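Local structure of peptide from Structure-specific endonuclease subunit SLX4 (Saccharomyces cerevisiae, 6J0Y) at residues E34-E39 against D47-A52. The protein probably serves as a scaffold that organises DNA-repair nucleases, and through this fragment, Rtt107 interacting motif 2, binds the Rtt107 protein. Residues are numbered along the deposited sequence; the frame is centred on the assembly and turned at random. Where two conformers were deposited one is given.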
loop_
_atom_site.group_PDB
_atom_site.type_symbol
_atom_site.label_atom_id
_atom_site.label_comp_id
_atom_site.label_asym_id
_atom_site.label_seq_id
_atom_site.Cartn_x
_atom_site.Cartn_y
_atom_site.Cartn_z
ATOM N N GLU B 34 -14.094 -4.851 -17.849
ATOM C CA GLU B 34 -14.743 -6.151 -17.807
ATOM C C GLU B 34 -14.575 -6.772 -16.426
ATOM O O GLU B 34 -13.640 -6.450 -15.689
ATOM C CB GLU B 34 -14.163 -7.095 -18.866
ATOM C CG GLU B 34 -14.133 -6.473 -20.264
ATOM C CD GLU B 34 -15.507 -6.425 -20.910
ATOM O OE1 GLU B 34 -16.463 -7.006 -20.343
ATOM O OE2 GLU B 34 -15.637 -5.818 -21.990
ATOM N N ALA B 35 -15.493 -7.683 -16.090
ATOM C CA ALA B 35 -15.416 -8.433 -14.828
ATOM C C ALA B 35 -15.265 -7.509 -13.621
ATOM O O ALA B 35 -14.531 -7.797 -12.671
ATOM C CB ALA B 35 -14.284 -9.458 -14.868
ATOM N N ASN B 36 -15.979 -6.392 -13.641
ATOM C CA ASN B 36 -15.968 -5.499 -12.494
ATOM C C ASN B 36 -16.572 -6.177 -11.266
ATOM O O ASN B 36 -17.591 -6.867 -11.353
ATOM C CB ASN B 36 -16.755 -4.233 -12.818
ATOM C CG ASN B 36 -16.809 -3.280 -11.649
ATOM O OD1 ASN B 36 -15.815 -2.645 -11.324
ATOM N ND2 ASN B 36 -17.972 -3.179 -11.011
ATOM N N ASP B 37 -15.926 -5.982 -10.117
ATOM C CA ASP B 37 -16.415 -6.482 -8.832
ATOM C C ASP B 37 -16.786 -5.290 -7.962
ATOM O O ASP B 37 -15.917 -4.494 -7.598
ATOM C CB ASP B 37 -15.353 -7.321 -8.119
ATOM C CG ASP B 37 -15.065 -8.627 -8.822
ATOM O OD1 ASP B 37 -16.017 -9.407 -9.028
ATOM O OD2 ASP B 37 -13.885 -8.860 -9.172
ATOM N N SER B 38 -18.060 -5.162 -7.627
ATOM C CA SER B 38 -18.454 -4.101 -6.711
ATOM C C SER B 38 -18.010 -4.470 -5.303
ATOM O O SER B 38 -18.373 -5.535 -4.789
ATOM C CB SER B 38 -19.962 -3.880 -6.748
ATOM O OG SER B 38 -20.367 -3.144 -5.602
ATOM N N GLU B 39 -17.217 -3.603 -4.674
ATOM C CA GLU B 39 -16.853 -3.824 -3.281
ATOM C C GLU B 39 -17.465 -2.780 -2.353
ATOM O O GLU B 39 -17.050 -2.669 -1.194
ATOM C CB GLU B 39 -15.332 -3.877 -3.121
ATOM C CG GLU B 39 -14.581 -2.778 -3.835
ATOM C CD GLU B 39 -13.073 -2.860 -3.618
ATOM O OE1 GLU B 39 -12.388 -1.844 -3.859
ATOM O OE2 GLU B 39 -12.573 -3.931 -3.206
ATOM N N ASP B 47 -23.158 -2.387 -12.897
ATOM C CA ASP B 47 -22.658 -1.138 -13.460
ATOM C C ASP B 47 -21.572 -1.426 -14.486
ATOM O O ASP B 47 -20.684 -2.248 -14.252
ATOM C CB ASP B 47 -22.095 -0.234 -12.362
ATOM C CG ASP B 47 -23.168 0.565 -11.648
ATOM O OD1 ASP B 47 -24.270 0.741 -12.214
ATOM O OD2 ASP B 47 -22.892 1.028 -10.523
ATOM N N GLN B 48 -21.637 -0.736 -15.621
ATOM C CA GLN B 48 -20.662 -0.897 -16.697
ATOM C C GLN B 48 -19.755 0.330 -16.720
ATOM O O GLN B 48 -20.221 1.448 -16.967
ATOM C CB GLN B 48 -21.364 -1.086 -18.043
ATOM C CG GLN B 48 -20.413 -1.200 -19.238
ATOM C CD GLN B 48 -19.440 -2.367 -19.112
ATOM O OE1 GLN B 48 -19.850 -3.533 -19.126
ATOM N NE2 GLN B 48 -18.145 -2.058 -18.995
ATOM N N PHE B 49 -18.470 0.121 -16.448
ATOM C CA PHE B 49 -17.503 1.197 -16.360
ATOM C C PHE B 49 -16.555 1.197 -17.551
ATOM O O PHE B 49 -16.428 0.230 -18.308
ATOM C CB PHE B 49 -16.682 1.089 -15.073
ATOM C CG PHE B 49 -17.476 1.362 -13.826
ATOM C CD1 PHE B 49 -17.721 2.664 -13.425
ATOM C CD2 PHE B 49 -17.976 0.326 -13.070
ATOM C CE1 PHE B 49 -18.456 2.928 -12.267
ATOM C CE2 PHE B 49 -18.717 0.578 -11.922
ATOM C CZ PHE B 49 -18.959 1.877 -11.526
ATOM N N CYS B 50 -15.872 2.321 -17.681
ATOM C CA CYS B 50 -14.734 2.437 -18.574
ATOM C C CYS B 50 -13.635 3.184 -17.838
ATOM O O CYS B 50 -13.876 3.847 -16.829
ATOM C CB CYS B 50 -15.088 3.183 -19.849
ATOM S SG CYS B 50 -15.515 4.851 -19.456
ATOM N N ILE B 51 -12.415 3.038 -18.343
ATOM C CA ILE B 51 -11.273 3.819 -17.892
ATOM C C ILE B 51 -10.924 4.768 -19.027
ATOM O O ILE B 51 -10.766 4.333 -20.174
ATOM C CB ILE B 51 -10.060 2.940 -17.535
ATOM C CG1 ILE B 51 -10.360 2.043 -16.331
ATOM C CG2 ILE B 51 -8.820 3.830 -17.264
ATOM C CD1 ILE B 51 -10.607 2.810 -15.021
ATOM N N ALA B 52 -10.834 6.055 -18.722
ATOM C CA ALA B 52 -10.365 7.049 -19.677
ATOM C C ALA B 52 -9.001 7.572 -19.246
ATOM O O ALA B 52 -8.788 7.877 -18.066
ATOM C CB ALA B 52 -11.361 8.205 -19.794
HETATM O O HOH W 1 -18.445 -5.799 -18.704
HETATM O O HOH W 2 -20.334 -4.661 -12.746
#
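A chi1 of 179° swings the Asn36 amide away from its own backbone N and toward the strand, where Phe49 CG is anti to its own carbonyl carbon (chi1 -69°); an amide and a phenyl edge thus come together as the main direct touch between 34-39 and 47-52. Asn36 ND2 lies 3.9 Å from Phe49 CE2, near the ring plane and not over a face, while Asn36 CG rests 4.0 Å from Phe49 CD2; the amide and ring planes are 55° apart, so the two do not stack. The case illustrates how an irregular loop can meet the start of a strand through one direct contact and two bridging waters. One water accepts a long bond from Asn36 ND2, 3.3 Å away, and donates to Asp47 O at 2.9 Å, spanning a gap too wide for a direct bond. A second water lies 2.8 Å from Glu34 OE1 and 2.7 Å from Gln48 OE1, within donating range of both. The other end of the Gln48 amide, NE2, donates to Phe49 O at 2.9 Å and also hydrogen-bonds to Val33 O, which limits the amide's rotation. Asp47 turns its carboxylate to Glu44 N, within the same connection. Within the fold, the loop leaves strand 27-32 and returns into strand 49-55, the central strand of an antiparallel sheet; Lys12 of strand 8-14 touches Asn36 and makes a cation-pi contact with Phe49, while the partner protein's chain binds the acidic loop through basic side chains.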